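Local coordinates for protein ATP phosphoribosyltransferase regulatory subunit (Bacillus halodurans, PDB 3OD1) that is probably required, together with the HisG subunit, for the first step of histidine biosynthesis and may allow histidine to feedback-regulate ATP phosphoribosyltransferase, at residues 161-166 and 264-269; 145-149 and 313-317; 187-191 and 200-204; 81-85 and 108-114; 174-179 and 216-220. All coordinates share one frame; numbering follows the deposited sequence.

Contacts 1, 2 and 4 all reach the large mixed sheet of the class II synthetase-like core, while contacts 3 and 5 belong to the helices inserted between strands 162-167 and 265-268. Contacts 1 and 2 touch where Val163 CG2 meets Met149 CE at 3.7 Å, because helix 139-155 of contact 2 packs also on strand 162-167 of contact 1. Contact 4, whose centre is about 17 Å from that of contact 2, meets it through the Tyr108 hydroxyl beside Gly317. In the helical part, contacts 3 and 5 have centres about 10 Å apart and share a hydrophobic core. Leu220 of contact 5 packs on Leu269, joining the helices to contact 1.

Contact 1. Residues 161-166 and 264-269; sequences FKVAIG and YVKFDL
Phe161 and Tyr264 open this contact with an offset stack just ahead of a parallel pairing of strands 162-167 and 265-268 in the mixed sheet of the class II synthetase fold. The ring centroids are 4.7 Å apart and the planes 29° from parallel, with Tyr264 CD1 and CE1 over one face of Phe161 toward its rim. Phe161 gets there by placing CG between its backbone N and carbonyl carbon (chi1 60°). Its carbonyl O also lies near the Tyr264 plane, at the ring edge.

Lys162 comes next; its aliphatic part crosses that of Lys266 at about a right angle, CG to CD 3.8 Å. The two NZ atoms end 4.1 Å apart, like charges that would be expected to repel mildly at this exposed margin.

Val163 N donates to Tyr264 O at 2.8 Å, almost straight, and Val163 O takes the N-H of Lys266. Ala164 lies on the same sheet face as Lys266, and its CB also rests against Asp268 CB. Asp268 OD1 forms a salt bridge with Arg224 and a hydrogen bond with Thr270 OG1.

Ile165 faces the other way: CB lies 4.1 Å from Phe267 CD1, while CD1 reaches back to Val265 CB. Its N bonds to Lys266 O at 2.9 Å. The Ile165 carbonyl receives Asp268 N from 50° above the carbonyl plane. At Gly166, CA lies 3.5 Å from Asp268 O.

Contact 2. Residues 145-149 and 313-317; sequences VIALM and ATGFG
In the helix-on-sheet layer of the class II core, helix 139-155 lies on strand 313-319, a strand whose sequence is consistent with motif 3 of this family, and the Phe316 ring fills the interface against Val145, Leu148 and Met149. Met149, modelled as selenomethionine, puts CG over the centre of one Phe316 face, 3.7 Å from the centroid, in a CH-pi contact. With CG anti to the backbone N (chi1 -162°) and the chain extended at the next bond, SE stands obliquely to the ring, 4.3 Å from its centroid, a Met-aromatic contact. Leu148 CG meets the ring at its edge, 4.1 Å from Phe316 CE2.

One turn earlier, the Val145 carbonyl O lies 3.3 Å from Phe316 CD2 while it also accepts the helical bond from Met149 N. Val145 and Thr314 reach toward each other tip to tip, the valine methyls touching Thr314 CG2. One residue on, Gly315 CA lies 4.1 Å from Val145 CG1, where the strand has backbone angles that call for glycine. Val131 of the adjacent strand and Phe283 of strand 281-286 also pack on Phe316.

No hydrogen bond joins the two segments. The helix is therefore held by dispersion and a CH-pi contact, centred on the buried Phe316 ring and continued by Val145.

Contact 3. Residues 187-191 and 200-204; sequences RLRRF and YREHV
His203 sits between Arg187 and Phe191, and with Phe191 and Tyr200 it makes up most of this pairing of two consecutive antiparallel helices. His203 CG lies anti to its backbone N (chi1 -174°), which swings the imidazole across the gap toward helix 182-193. There His203 CB comes 3.5 Å from Phe191 CE2, and the two rings lie at an oblique 37°. Leu188 CD2 is in the imidazole plane at its edge, 3.9 Å from ND1.

Phe191 in turn lays one face against the first turn of helix 197-206: Tyr200 CA is over that face toward the rim, and Tyr200 N is 3.5 Å from Phe191 CD1. The Tyr200 ring meets Phe191 CB at its edge, while Leu188 CD2 comes obliquely to CE1 at 3.6 Å. The same leucine methyl also touches Val204 CG2. Tyr200 OH bonds to Leu217 O of helix 211-220.

The extended Arg187 chain crosses the imidazole at about a right angle, and its NH1 gives a weak hydrogen bond to His203 NE2 at 3.4 Å, the planes 76° apart. A neutral ring accepting at NE2 would carry its proton on ND1, which is buried without a polar partner, probably at some cost; with the one bond across the helices weak, cohesion comes chiefly from carbon and ring contacts.

Contact 4. Residues 81-85 and 108-114; sequences LRPDM and YQSNVYR
Tyr108 carries Met85 on one face: CB, 3.4 Å from the ring centroid, stands directly over its centre, and CG follows above CD2. The selenium of this selenomethionine lies obliquely farther off, a looser Met-aromatic contact. The Tyr113 ring has Leu81 over one face, with CB 3.5 Å from Tyr113 CG, and the carbonyl O of Arg82 in plane at its edge.

The Arg82 guanidinium has Ser110 OG over a face and Asn111 O at its edge. Arg82 NE bonds to Asn111 O at 2.7 Å, and NH2 adds a weak second bond. An extended run from CG to NE gives the side chain this reach. Arg114 offers its edge to Pro83 O, with NH1 in the carbonyl plane, on a lone pair, at 2.7 Å and nearly straight (168°). NH1 also bonds to the carbonyl O of the preceding Tyr113, from above its plane, so it is gripped twice. One water joins Arg114 NH2 to Pro83 O, and another joins Leu81 O to Tyr113 O. Backbone to backbone, Tyr113 N donates to Arg82 O at 3.0 Å.

At the dimer interface, Tyr113 OH bonds to Thr50 of the second subunit, and Leu81 packs on that subunit's Leu51. Asp84 OD2 caps Ala87 N in the turn into helix 86-94. The loop thus ties strand 78-81 and that helix to strand 104-113, which pairs with 125-134 in an arrangement consistent with motif 2 of class II synthetases.

Contact 5. Residues 174-179 and 216-220; sequences LLMDVV and RLMNL
Arg216 folds over Val178 and reaches Asp177, bent at chi2 and chi3 so that its guanidinium comes back against helix 168-179. Val178 CG2 lies over one face of the guanidinium, toward its rim, 3.2 Å from its plane, tight against NH1. Arg216 NH1 donates to Asp177 OD2 at 3.2 Å in a salt bridge. The carboxylate oxygen lies in the guanidinium plane and is met on its anti side, tilted out of the carboxylate plane, with the two flat groups 81° apart. Arg216 NH2 bonds to the backbone O of Leu236, so the group's rotation is fixed from two directions.

The other branch of Val178 serves the apolar side. CG1, set anti to the backbone N, meets Leu217 CD1 at 3.6 Å as the two side chains pass in opposite senses. Leu217 has CG anti to the carbonyl carbon, and its second methyl CD2 comes 3.8 Å from Leu175 CD1. Leu175 has unusual torsions, chi1 -92° and chi2 30°, that turn a side chain rooted away from the partner helix back into the interface. Farther along, Leu174 CD2 slides past Leu220 CB at 4.0 Å, and Leu174 CD1 borders Arg216 NH2.

Leu188 packs on Val179 and Leu217 from helix 182-193, extending the same core. A leucine and valine seam with a salt bridge at its exposed margin, between near-antiparallel helices, is the arrangement of a small helical bundle, here the insertion between two sheet strands.

Contact 1. Residues 161-166 and 264-269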
# COMPACT_ATOMS: atom_id res chain seq x y z
N PHE B 161 17.12 -19.15 10.75
CA PHE B 161 16.14 -18.64 11.70
C PHE B 161 15.40 -19.77 12.41
O PHE B 161 15.54 -20.94 12.04
CB PHE B 161 15.13 -17.72 11.01
CG PHE B 161 14.36 -18.39 9.92
CD1 PHE B 161 13.08 -18.90 10.17
CD2 PHE B 161 14.88 -18.49 8.64
CE1 PHE B 161 12.35 -19.50 9.16
CE2 PHE B 161 14.16 -19.10 7.63
CZ PHE B 161 12.89 -19.60 7.88
N LYS B 162 14.61 -19.41 13.41
CA LYS B 162 13.89 -20.37 14.22
C LYS B 162 12.46 -19.90 14.47
O LYS B 162 12.22 -18.72 14.68
CB LYS B 162 14.58 -20.58 15.57
CG LYS B 162 15.33 -21.90 15.71
CD LYS B 162 16.71 -21.86 15.07
CE LYS B 162 17.74 -22.65 15.89
NZ LYS B 162 17.96 -22.11 17.27
N VAL B 163 11.53 -20.84 14.42
CA VAL B 163 10.15 -20.58 14.79
C VAL B 163 9.86 -21.35 16.08
O VAL B 163 9.98 -22.58 16.13
CB VAL B 163 9.19 -21.03 13.69
CG1 VAL B 163 7.73 -20.78 14.10
CG2 VAL B 163 9.54 -20.29 12.41
N ALA B 164 9.55 -20.62 17.13
CA ALA B 164 9.29 -21.23 18.43
C ALA B 164 7.78 -21.44 18.56
O ALA B 164 6.99 -20.55 18.23
CB ALA B 164 9.81 -20.33 19.54
N ILE B 165 7.39 -22.62 19.03
CA ILE B 165 5.99 -23.00 19.08
C ILE B 165 5.56 -23.24 20.51
O ILE B 165 6.19 -24.05 21.20
CB ILE B 165 5.76 -24.29 18.27
CG1 ILE B 165 6.21 -24.08 16.83
CG2 ILE B 165 4.29 -24.74 18.37
CD1 ILE B 165 6.09 -25.30 15.97
N GLY B 166 4.51 -22.55 20.95
CA GLY B 166 3.90 -22.79 22.25
C GLY B 166 2.46 -23.25 22.14
O GLY B 166 1.94 -23.49 21.05
N TYR B 264 13.71 -26.01 11.32
CA TYR B 264 13.45 -24.61 11.64
C TYR B 264 12.64 -24.39 12.92
O TYR B 264 12.53 -23.26 13.41
CB TYR B 264 12.73 -23.93 10.47
CG TYR B 264 13.60 -23.76 9.25
CD1 TYR B 264 14.49 -22.69 9.15
CD2 TYR B 264 13.55 -24.66 8.19
CE1 TYR B 264 15.29 -22.52 8.05
CE2 TYR B 264 14.35 -24.49 7.07
CZ TYR B 264 15.22 -23.42 7.01
OH TYR B 264 16.03 -23.25 5.92
N VAL B 265 12.09 -25.46 13.47
CA VAL B 265 11.17 -25.30 14.58
C VAL B 265 11.79 -25.70 15.91
O VAL B 265 12.64 -26.59 15.98
CB VAL B 265 9.85 -26.07 14.35
CG1 VAL B 265 9.16 -25.56 13.09
CG2 VAL B 265 10.10 -27.55 14.26
N LYS B 266 11.37 -25.01 16.97
CA LYS B 266 11.69 -25.44 18.31
C LYS B 266 10.47 -25.16 19.19
O LYS B 266 9.50 -24.57 18.73
CB LYS B 266 12.95 -24.74 18.83
CG LYS B 266 12.88 -23.22 18.88
CD LYS B 266 14.23 -22.66 19.27
CE LYS B 266 14.15 -21.19 19.67
NZ LYS B 266 15.48 -20.67 20.14
N PHE B 267 10.50 -25.63 20.43
CA PHE B 267 9.35 -25.48 21.30
C PHE B 267 9.63 -24.56 22.47
O PHE B 267 10.69 -24.64 23.08
CB PHE B 267 8.86 -26.84 21.77
CG PHE B 267 8.38 -27.72 20.65
CD1 PHE B 267 7.06 -27.68 20.24
CD2 PHE B 267 9.27 -28.56 19.99
CE1 PHE B 267 6.62 -28.47 19.19
CE2 PHE B 267 8.83 -29.36 18.95
CZ PHE B 267 7.51 -29.31 18.55
N ASP B 268 8.68 -23.68 22.75
CA ASP B 268 8.77 -22.81 23.92
C ASP B 268 7.42 -22.74 24.60
O ASP B 268 6.60 -21.87 24.30
CB ASP B 268 9.25 -21.42 23.53
CG ASP B 268 9.33 -20.48 24.72
OD1 ASP B 268 9.18 -20.95 25.87
OD2 ASP B 268 9.55 -19.27 24.50
N LEU B 269 7.18 -23.69 25.50
CA LEU B 269 5.88 -23.79 26.14
C LEU B 269 5.65 -22.68 27.16
O LEU B 269 4.61 -22.63 27.79
CB LEU B 269 5.69 -25.18 26.77
CG LEU B 269 5.12 -26.23 25.81
CD1 LEU B 269 5.92 -26.27 24.53
CD2 LEU B 269 5.06 -27.62 26.45

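Contact 2. Residues 145-149 and 313-317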
# COMPACT_ATOMS: atom_id res chain seq x y z
N VAL B 145 0.19 -23.23 7.91
CA VAL B 145 0.54 -21.81 8.06
C VAL B 145 1.98 -21.62 8.56
O VAL B 145 2.63 -20.65 8.19
CB VAL B 145 -0.46 -21.03 8.96
CG1 VAL B 145 -1.86 -21.07 8.35
CG2 VAL B 145 -0.45 -21.56 10.37
N ILE B 146 2.48 -22.54 9.38
CA ILE B 146 3.85 -22.42 9.86
C ILE B 146 4.83 -22.75 8.74
O ILE B 146 5.81 -22.04 8.54
CB ILE B 146 4.11 -23.32 11.10
CG1 ILE B 146 3.32 -22.80 12.32
CG2 ILE B 146 5.59 -23.38 11.39
CD1 ILE B 146 3.38 -23.73 13.55
N ALA B 147 4.54 -23.83 8.01
CA ALA B 147 5.36 -24.25 6.88
C ALA B 147 5.39 -23.20 5.76
O ALA B 147 6.42 -23.01 5.13
CB ALA B 147 4.88 -25.60 6.34
N LEU B 148 4.26 -22.55 5.52
CA LEU B 148 4.21 -21.46 4.55
C LEU B 148 5.07 -20.29 5.03
O LEU B 148 5.88 -19.76 4.27
CB LEU B 148 2.77 -21.02 4.31
CG LEU B 148 2.54 -19.76 3.47
CD1 LEU B 148 3.28 -19.84 2.13
CD2 LEU B 148 1.04 -19.56 3.26
N MSE B 149 4.93 -19.91 6.29
CA MSE B 149 5.74 -18.82 6.83
C MSE B 149 7.23 -19.09 6.63
O MSE B 149 7.99 -18.19 6.24
CB MSE B 149 5.45 -18.60 8.31
CG MSE B 149 5.93 -17.23 8.80
SE MSE B 149 5.52 -16.88 10.68
CE MSE B 149 6.64 -18.21 11.52
N ALA B 313 -9.80 -20.71 13.26
CA ALA B 313 -8.97 -19.88 12.39
C ALA B 313 -7.55 -19.82 12.90
O ALA B 313 -7.30 -19.85 14.11
CB ALA B 313 -9.55 -18.47 12.24
N THR B 314 -6.60 -19.78 11.97
CA THR B 314 -5.22 -19.54 12.33
C THR B 314 -4.57 -18.69 11.26
O THR B 314 -5.23 -18.30 10.29
CB THR B 314 -4.43 -20.84 12.60
OG1 THR B 314 -3.11 -20.51 13.02
CG2 THR B 314 -4.37 -21.73 11.35
N GLY B 315 -3.28 -18.38 11.43
CA GLY B 315 -2.58 -17.58 10.44
C GLY B 315 -1.30 -17.00 11.02
O GLY B 315 -0.89 -17.39 12.11
N PHE B 316 -0.66 -16.10 10.28
CA PHE B 316 0.54 -15.44 10.77
C PHE B 316 0.65 -14.03 10.21
O PHE B 316 0.02 -13.68 9.20
CB PHE B 316 1.81 -16.25 10.44
CG PHE B 316 2.16 -16.28 8.96
CD1 PHE B 316 2.83 -15.23 8.36
CD2 PHE B 316 1.85 -17.40 8.18
CE1 PHE B 316 3.16 -15.26 7.02
CE2 PHE B 316 2.18 -17.44 6.84
CZ PHE B 316 2.85 -16.39 6.25
N GLY B 317 1.46 -13.22 10.88
CA GLY B 317 1.80 -11.89 10.41
C GLY B 317 3.31 -11.70 10.47
O GLY B 317 3.96 -12.24 11.36

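Contact 3. Residues 187-191 and 200-204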
# COMPACT_ATOMS: atom_id res chain seq x y z
N ARG B 187 -2.64 -14.21 37.15
CA ARG B 187 -1.47 -13.59 37.77
C ARG B 187 -0.18 -14.26 37.31
O ARG B 187 0.83 -13.59 37.05
CB ARG B 187 -1.59 -13.65 39.30
CG ARG B 187 -1.01 -12.43 40.01
CD ARG B 187 -1.53 -12.31 41.44
NE ARG B 187 -1.34 -10.96 41.97
CZ ARG B 187 -0.81 -10.68 43.16
NH1 ARG B 187 -0.40 -11.66 43.96
NH2 ARG B 187 -0.68 -9.41 43.55
N LEU B 188 -0.23 -15.59 37.20
CA LEU B 188 0.89 -16.37 36.68
C LEU B 188 1.10 -16.13 35.18
O LEU B 188 2.23 -15.91 34.74
CB LEU B 188 0.69 -17.86 36.96
CG LEU B 188 1.12 -18.35 38.35
CD1 LEU B 188 0.57 -19.75 38.65
CD2 LEU B 188 2.64 -18.33 38.48
N ARG B 189 0.02 -16.17 34.41
CA ARG B 189 0.07 -15.98 32.96
C ARG B 189 0.68 -14.63 32.59
O ARG B 189 1.37 -14.50 31.57
CB ARG B 189 -1.33 -16.09 32.35
CG ARG B 189 -1.42 -16.96 31.10
CD ARG B 189 -2.79 -16.82 30.42
NE ARG B 189 -3.87 -16.62 31.39
CZ ARG B 189 -4.50 -17.59 32.02
NH1 ARG B 189 -4.17 -18.86 31.80
NH2 ARG B 189 -5.46 -17.31 32.88
N ARG B 190 0.40 -13.62 33.41
CA ARG B 190 0.91 -12.27 33.20
C ARG B 190 2.44 -12.25 33.26
O ARG B 190 3.08 -11.61 32.43
CB ARG B 190 0.33 -11.33 34.25
CG ARG B 190 0.99 -9.97 34.29
CD ARG B 190 0.47 -9.13 33.18
NE ARG B 190 -0.99 -9.12 33.17
CZ ARG B 190 -1.71 -8.49 32.26
NH1 ARG B 190 -1.10 -7.83 31.27
NH2 ARG B 190 -3.04 -8.52 32.32
N PHE B 191 3.01 -12.97 34.23
CA PHE B 191 4.47 -13.08 34.30
C PHE B 191 5.05 -13.66 33.01
O PHE B 191 6.06 -13.18 32.50
CB PHE B 191 4.91 -13.91 35.51
CG PHE B 191 4.76 -13.20 36.82
CD1 PHE B 191 5.60 -12.15 37.15
CD2 PHE B 191 3.78 -13.58 37.72
CE1 PHE B 191 5.46 -11.48 38.36
CE2 PHE B 191 3.63 -12.92 38.94
CZ PHE B 191 4.47 -11.87 39.26
N TYR B 200 8.10 -14.44 38.13
CA TYR B 200 7.33 -15.67 38.10
C TYR B 200 7.80 -16.66 39.17
O TYR B 200 6.98 -17.21 39.91
CB TYR B 200 7.41 -16.29 36.71
CG TYR B 200 6.72 -17.62 36.54
CD1 TYR B 200 5.49 -17.71 35.90
CD2 TYR B 200 7.31 -18.80 36.97
CE1 TYR B 200 4.86 -18.93 35.71
CE2 TYR B 200 6.69 -20.02 36.80
CZ TYR B 200 5.47 -20.08 36.17
OH TYR B 200 4.86 -21.29 35.99
N ARG B 201 9.11 -16.88 39.25
CA ARG B 201 9.66 -17.77 40.28
C ARG B 201 9.36 -17.23 41.68
O ARG B 201 8.98 -17.98 42.57
CB ARG B 201 11.17 -17.96 40.11
CG ARG B 201 11.59 -18.69 38.85
CD ARG B 201 13.11 -18.66 38.67
NE ARG B 201 13.53 -18.84 37.28
CZ ARG B 201 13.59 -20.02 36.67
NH1 ARG B 201 13.25 -21.13 37.33
NH2 ARG B 201 13.99 -20.09 35.41
N GLU B 202 9.54 -15.92 41.86
CA GLU B 202 9.30 -15.29 43.15
C GLU B 202 7.85 -15.46 43.56
O GLU B 202 7.55 -15.76 44.72
CB GLU B 202 9.66 -13.80 43.08
CG GLU B 202 9.98 -13.17 44.43
CD GLU B 202 11.36 -13.55 44.95
OE1 GLU B 202 11.52 -13.69 46.18
OE2 GLU B 202 12.29 -13.71 44.12
N HIS B 203 6.94 -15.28 42.61
CA HIS B 203 5.51 -15.36 42.87
C HIS B 203 5.08 -16.77 43.25
O HIS B 203 4.24 -16.96 44.13
CB HIS B 203 4.72 -14.89 41.65
CG HIS B 203 3.25 -14.80 41.90
ND1 HIS B 203 2.33 -15.58 41.23
CD2 HIS B 203 2.53 -14.03 42.75
CE1 HIS B 203 1.11 -15.29 41.65
NE2 HIS B 203 1.21 -14.35 42.58
N VAL B 204 5.65 -17.76 42.57
CA VAL B 204 5.30 -19.15 42.82
C VAL B 204 5.70 -19.56 44.23
O VAL B 204 4.96 -20.27 44.92
CB VAL B 204 5.96 -20.09 41.78
CG1 VAL B 204 5.66 -21.54 42.11
CG2 VAL B 204 5.48 -19.75 40.38

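Contact 4. Residues 81-85 and 108-114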
# COMPACT_ATOMS: atom_id res chain seq x y z
N LEU B 81 -7.59 3.82 13.05
CA LEU B 81 -6.75 3.43 11.94
C LEU B 81 -6.48 1.96 12.18
O LEU B 81 -6.09 1.58 13.29
CB LEU B 81 -5.45 4.25 11.93
CG LEU B 81 -5.64 5.74 11.60
CD1 LEU B 81 -4.32 6.54 11.66
CD2 LEU B 81 -6.30 5.90 10.22
N ARG B 82 -6.71 1.11 11.19
CA ARG B 82 -6.67 -0.33 11.43
C ARG B 82 -5.43 -0.80 12.19
O ARG B 82 -4.28 -0.57 11.76
CB ARG B 82 -6.84 -1.12 10.15
CG ARG B 82 -5.81 -0.79 9.15
CD ARG B 82 -5.64 -1.90 8.16
NE ARG B 82 -4.67 -1.52 7.15
CZ ARG B 82 -4.99 -1.15 5.92
NH1 ARG B 82 -6.25 -1.13 5.54
NH2 ARG B 82 -4.03 -0.84 5.07
N PRO B 83 -5.66 -1.46 13.32
CA PRO B 83 -4.58 -1.97 14.16
C PRO B 83 -3.97 -3.26 13.61
O PRO B 83 -2.81 -3.58 13.91
CB PRO B 83 -5.27 -2.21 15.51
CG PRO B 83 -6.71 -2.41 15.18
CD PRO B 83 -6.96 -1.49 14.02
N ASP B 84 -4.74 -4.01 12.83
CA ASP B 84 -4.29 -5.30 12.31
C ASP B 84 -5.14 -5.69 11.09
O ASP B 84 -6.13 -5.02 10.79
CB ASP B 84 -4.43 -6.38 13.39
CG ASP B 84 -5.90 -6.63 13.79
OD1 ASP B 84 -6.51 -5.79 14.47
OD2 ASP B 84 -6.46 -7.67 13.40
N MSE B 85 -4.78 -6.77 10.42
CA MSE B 85 -5.58 -7.24 9.28
C MSE B 85 -6.49 -8.43 9.61
O MSE B 85 -7.38 -8.77 8.82
CB MSE B 85 -4.68 -7.56 8.08
CG MSE B 85 -4.23 -6.29 7.30
SE MSE B 85 -5.76 -5.23 6.66
CE MSE B 85 -6.51 -6.50 5.38
N TYR B 108 -2.61 -10.63 2.89
CA TYR B 108 -2.58 -9.17 2.83
C TYR B 108 -1.15 -8.67 2.87
O TYR B 108 -0.25 -9.38 3.31
CB TYR B 108 -3.36 -8.58 4.01
CG TYR B 108 -2.80 -9.01 5.35
CD1 TYR B 108 -3.23 -10.18 5.95
CD2 TYR B 108 -1.81 -8.27 5.99
CE1 TYR B 108 -2.72 -10.60 7.19
CE2 TYR B 108 -1.28 -8.68 7.22
CZ TYR B 108 -1.74 -9.84 7.81
OH TYR B 108 -1.21 -10.25 9.03
N GLN B 109 -0.96 -7.45 2.40
CA GLN B 109 0.27 -6.71 2.62
C GLN B 109 -0.20 -5.28 2.85
O GLN B 109 -0.66 -4.61 1.92
CB GLN B 109 1.19 -6.82 1.40
CG GLN B 109 2.49 -6.07 1.54
CD GLN B 109 3.36 -6.14 0.28
OE1 GLN B 109 3.25 -7.09 -0.50
NE2 GLN B 109 4.23 -5.15 0.10
N SER B 110 -0.13 -4.83 4.09
CA SER B 110 -0.81 -3.60 4.47
C SER B 110 -0.11 -2.85 5.58
O SER B 110 0.51 -3.46 6.46
CB SER B 110 -2.23 -3.92 4.95
OG SER B 110 -2.96 -4.66 3.99
N ASN B 111 -0.25 -1.53 5.56
CA ASN B 111 0.15 -0.74 6.72
C ASN B 111 -0.88 -0.86 7.82
O ASN B 111 -2.09 -0.74 7.59
CB ASN B 111 0.30 0.73 6.33
CG ASN B 111 1.47 0.97 5.40
OD1 ASN B 111 2.35 0.12 5.25
ND2 ASN B 111 1.49 2.13 4.78
N VAL B 112 -0.40 -1.09 9.04
CA VAL B 112 -1.24 -1.04 10.22
C VAL B 112 -0.70 0.03 11.16
O VAL B 112 0.40 0.56 10.95
CB VAL B 112 -1.31 -2.42 10.93
CG1 VAL B 112 -1.98 -3.44 10.01
CG2 VAL B 112 0.08 -2.90 11.29
N TYR B 113 -1.48 0.35 12.19
CA TYR B 113 -1.26 1.59 12.92
C TYR B 113 -1.33 1.37 14.43
O TYR B 113 -2.05 0.51 14.92
CB TYR B 113 -2.27 2.66 12.49
CG TYR B 113 -2.29 2.94 10.99
CD1 TYR B 113 -1.53 3.96 10.43
CD2 TYR B 113 -3.06 2.16 10.14
CE1 TYR B 113 -1.54 4.21 9.06
CE2 TYR B 113 -3.09 2.39 8.77
CZ TYR B 113 -2.33 3.42 8.24
OH TYR B 113 -2.34 3.63 6.88
N ARG B 114 -0.55 2.17 15.15
CA ARG B 114 -0.51 2.14 16.60
C ARG B 114 -0.72 3.55 17.12
O ARG B 114 -0.42 4.53 16.42
CB ARG B 114 0.85 1.63 17.08
CG ARG B 114 1.16 0.22 16.66
CD ARG B 114 0.31 -0.75 17.44
NE ARG B 114 0.59 -2.13 17.07
CZ ARG B 114 -0.11 -2.79 16.16
NH1 ARG B 114 -1.11 -2.18 15.53
NH2 ARG B 114 0.20 -4.04 15.86
O HOH W 1 -4.62 1.40 15.61
O HOH W 2 -0.79 -5.61 13.90

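Contact 5. Residues 174-179 and 216-220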
# COMPACT_ATOMS: atom_id res chain seq x y z
N LEU B 174 -2.23 -26.45 32.78
CA LEU B 174 -1.28 -26.59 33.87
C LEU B 174 -1.53 -25.58 34.97
O LEU B 174 -1.63 -25.94 36.15
CB LEU B 174 0.16 -26.47 33.36
CG LEU B 174 1.24 -26.55 34.45
CD1 LEU B 174 1.14 -27.87 35.26
CD2 LEU B 174 2.63 -26.37 33.85
N LEU B 175 -1.61 -24.30 34.60
CA LEU B 175 -1.85 -23.25 35.58
C LEU B 175 -3.12 -23.53 36.39
O LEU B 175 -3.08 -23.55 37.62
CB LEU B 175 -1.93 -21.88 34.90
CG LEU B 175 -0.59 -21.15 34.83
CD1 LEU B 175 0.58 -22.13 34.76
CD2 LEU B 175 -0.57 -20.14 33.69
N MSE B 176 -4.24 -23.74 35.70
CA MSE B 176 -5.51 -24.05 36.36
C MSE B 176 -5.40 -25.25 37.29
O MSE B 176 -5.79 -25.19 38.46
CB MSE B 176 -6.62 -24.33 35.35
CG MSE B 176 -7.25 -23.08 34.78
SE MSE B 176 -8.01 -21.92 36.14
CE MSE B 176 -8.08 -20.30 35.07
N ASP B 177 -4.88 -26.35 36.77
CA ASP B 177 -4.88 -27.57 37.56
C ASP B 177 -4.14 -27.37 38.87
O ASP B 177 -4.40 -28.07 39.85
CB ASP B 177 -4.29 -28.74 36.79
CG ASP B 177 -4.62 -30.06 37.44
OD1 ASP B 177 -5.83 -30.37 37.54
OD2 ASP B 177 -3.69 -30.77 37.84
N VAL B 178 -3.23 -26.40 38.89
CA VAL B 178 -2.44 -26.15 40.09
C VAL B 178 -3.02 -25.09 41.02
O VAL B 178 -3.06 -25.28 42.24
CB VAL B 178 -0.99 -25.76 39.76
CG1 VAL B 178 -0.27 -25.32 41.02
CG2 VAL B 178 -0.27 -26.94 39.08
N VAL B 179 -3.48 -23.97 40.46
CA VAL B 179 -3.97 -22.88 41.31
C VAL B 179 -5.50 -22.84 41.42
O VAL B 179 -6.04 -22.18 42.30
CB VAL B 179 -3.40 -21.50 40.87
CG1 VAL B 179 -1.88 -21.53 40.91
CG2 VAL B 179 -3.90 -21.12 39.49
N ARG B 216 5.94 -28.20 39.76
CA ARG B 216 5.26 -28.27 38.47
C ARG B 216 5.30 -26.90 37.81
O ARG B 216 5.83 -26.74 36.72
CB ARG B 216 3.82 -28.77 38.64
CG ARG B 216 3.71 -30.20 39.20
CD ARG B 216 2.46 -30.90 38.66
NE ARG B 216 1.24 -30.47 39.34
CZ ARG B 216 0.03 -30.43 38.79
NH1 ARG B 216 -1.01 -30.02 39.51
NH2 ARG B 216 -0.15 -30.78 37.52
N LEU B 217 4.74 -25.90 38.50
CA LEU B 217 4.73 -24.53 37.97
C LEU B 217 6.14 -24.10 37.58
O LEU B 217 6.34 -23.45 36.55
CB LEU B 217 4.14 -23.56 39.00
CG LEU B 217 2.64 -23.74 39.27
CD1 LEU B 217 2.14 -22.72 40.26
CD2 LEU B 217 1.86 -23.65 37.98
N MSE B 218 7.10 -24.48 38.41
CA MSE B 218 8.50 -24.11 38.22
C MSE B 218 9.09 -24.75 36.96
O MSE B 218 9.81 -24.08 36.19
CB MSE B 218 9.31 -24.53 39.46
CG MSE B 218 10.36 -23.53 39.88
SE MSE B 218 9.59 -21.80 40.31
CE MSE B 218 9.92 -21.79 42.23
N ASN B 219 8.79 -26.03 36.76
CA ASN B 219 9.35 -26.78 35.64
C ASN B 219 8.81 -26.36 34.27
O ASN B 219 9.40 -26.67 33.24
CB ASN B 219 9.20 -28.28 35.87
CG ASN B 219 10.21 -28.83 36.86
OD1 ASN B 219 11.38 -28.45 36.84
ND2 ASN B 219 9.76 -29.72 37.74
N LEU B 220 7.68 -25.66 34.27
CA LEU B 220 7.13 -25.10 33.04
C LEU B 220 8.19 -24.26 32.33
O LEU B 220 8.37 -24.38 31.13
CB LEU B 220 5.91 -24.22 33.33
CG LEU B 220 5.38 -23.38 32.18
CD1 LEU B 220 5.03 -24.26 30.97
CD2 LEU B 220 4.16 -22.60 32.66